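Local coordinates for fructose transport system repressor FruR (Pseudomonas putida, PDB 3O74), which probably binds DNA as a LacI-family transcriptional regulator, acting as repressor or activator, with fructose 1-phosphate as its preferred effector, at residues D104-A107 with S108-A112. Numbering follows the deposited sequence.
Sequences DRDA and SRQLA
D106 divides its carboxylate between the two residues that follow it at i+3 and i+4 on the outer side of helix 104-116. OD1 makes a salt bridge with R109, 2.8 Å from NH1 and at the edge of the guanidinium; the N-H points poorly, so as a hydrogen bond it is weak and the attraction is probably mainly one of charge. R109 reaches back because its chain bends at chi2 and chi3. The other oxygen, OD2, accepts a straighter bond from Q110 NE2 at 3.1 Å; OD2 lies in the amide plane of Q110, whereas NE2 comes from above the carboxylate plane. A chi1 of -175° sets the D106 carboxylate beside its own carbonyl carbon, which brings the end of the side chain to the next turn although CB starts away from it. A short acid there can serve a long cation and a long amide together.

Backbone i to i+4 hydrogen bonds run from S108 N to D104 O (2.8 Å), R109 N to R105 O (3.0 Å), Q110 N to D106 O (3.1 Å) and L111 N to A107 O (3.0 Å).

The inner side is buried. D104 forms salt bridges through OD1 to R263 and through OD2 to R138, and S108 OG bonds to R138 O, short polar groups suited to close quarters. Small A107 and branched L111 settle on F214, while S108 and A112 touch F142. The helix thus packs between helix 133-144 and the sheet, meeting strands 210-214, 227-231 and 257-266, in the periplasmic-binding-protein fold.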
loop_
_atom_site.group_PDB
_atom_site.type_symbol
_atom_site.label_atom_id
_atom_site.label_comp_id
_atom_site.label_asym_id
_atom_site.label_seq_id
_atom_site.Cartn_x
_atom_site.Cartn_y
_atom_site.Cartn_z
ATOM N N ASP B 104 -5.653 7.623 19.424
ATOM C CA ASP B 104 -5.693 6.165 19.509
ATOM C C ASP B 104 -6.302 5.602 20.788
ATOM O O ASP B 104 -7.023 4.607 20.747
ATOM C CB ASP B 104 -4.295 5.585 19.304
ATOM C CG ASP B 104 -3.833 5.680 17.867
ATOM O OD1 ASP B 104 -4.685 5.896 16.977
ATOM O OD2 ASP B 104 -2.617 5.536 17.630
ATOM N N ARG B 105 -6.008 6.225 21.921
ATOM C CA ARG B 105 -6.487 5.698 23.189
ATOM C C ARG B 105 -8.011 5.664 23.226
ATOM O O ARG B 105 -8.609 4.648 23.574
ATOM C CB ARG B 105 -5.946 6.524 24.354
ATOM C CG ARG B 105 -6.312 5.967 25.710
ATOM C CD ARG B 105 -5.651 6.753 26.838
ATOM N NE ARG B 105 -4.779 5.909 27.644
ATOM C CZ ARG B 105 -5.176 5.237 28.716
ATOM N NH1 ARG B 105 -6.442 5.317 29.124
ATOM N NH2 ARG B 105 -4.301 4.489 29.379
ATOM N N ASP B 106 -8.636 6.776 22.855
ATOM C CA ASP B 106 -10.090 6.859 22.840
ATOM C C ASP B 106 -10.696 5.956 21.767
ATOM O O ASP B 106 -11.780 5.403 21.949
ATOM C CB ASP B 106 -10.550 8.302 22.626
ATOM C CG ASP B 106 -12.056 8.453 22.731
ATOM O OD1 ASP B 106 -12.595 8.262 23.842
ATOM O OD2 ASP B 106 -12.704 8.761 21.706
ATOM N N ALA B 107 -9.994 5.817 20.648
ATOM C CA ALA B 107 -10.453 4.957 19.568
ATOM C C ALA B 107 -10.483 3.514 20.049
ATOM O O ALA B 107 -11.410 2.761 19.747
ATOM C CB ALA B 107 -9.548 5.095 18.363
ATOM N N SER B 108 -9.457 3.142 20.807
ATOM C CA SER B 108 -9.326 1.795 21.339
ATOM C C SER B 108 -10.387 1.512 22.401
ATOM O O SER B 108 -10.915 0.400 22.495
ATOM C CB SER B 108 -7.931 1.603 21.926
ATOM O OG SER B 108 -7.719 0.254 22.281
ATOM N N ARG B 109 -10.700 2.520 23.204
ATOM C CA ARG B 109 -11.701 2.344 24.243
ATOM C C ARG B 109 -13.065 2.067 23.620
ATOM O O ARG B 109 -13.764 1.138 24.029
ATOM C CB ARG B 109 -11.772 3.572 25.149
ATOM C CG ARG B 109 -12.205 3.247 26.570
ATOM C CD ARG B 109 -12.986 4.388 27.211
ATOM N NE ARG B 109 -14.341 4.476 26.679
ATOM C CZ ARG B 109 -14.735 5.376 25.787
ATOM N NH1 ARG B 109 -13.879 6.280 25.335
ATOM N NH2 ARG B 109 -15.988 5.378 25.353
ATOM N N GLN B 110 -13.436 2.870 22.627
ATOM C CA GLN B 110 -14.704 2.686 21.935
ATOM C C GLN B 110 -14.747 1.350 21.203
ATOM O O GLN B 110 -15.776 0.673 21.188
ATOM C CB GLN B 110 -14.930 3.807 20.923
ATOM C CG GLN B 110 -15.202 5.170 21.518
ATOM C CD GLN B 110 -15.746 6.136 20.485
ATOM O OE1 GLN B 110 -16.691 5.818 19.763
ATOM N NE2 GLN B 110 -15.149 7.319 20.405
ATOM N N LEU B 111 -13.629 0.984 20.586
ATOM C CA LEU B 111 -13.545 -0.257 19.828
ATOM C C LEU B 111 -13.832 -1.456 20.731
ATOM O O LEU B 111 -14.663 -2.302 20.406
ATOM C CB LEU B 111 -12.168 -0.388 19.169
ATOM C CG LEU B 111 -11.976 -1.469 18.105
ATOM C CD1 LEU B 111 -13.036 -1.362 17.017
ATOM C CD2 LEU B 111 -10.582 -1.369 17.505
ATOM N N ALA B 112 -13.155 -1.512 21.875
ATOM C CA ALA B 112 -13.339 -2.609 22.815
ATOM C C ALA B 112 -14.750 -2.608 23.399
ATOM O O ALA B 112 -15.383 -3.657 23.525
ATOM C CB ALA B 112 -12.302 -2.539 23.922
#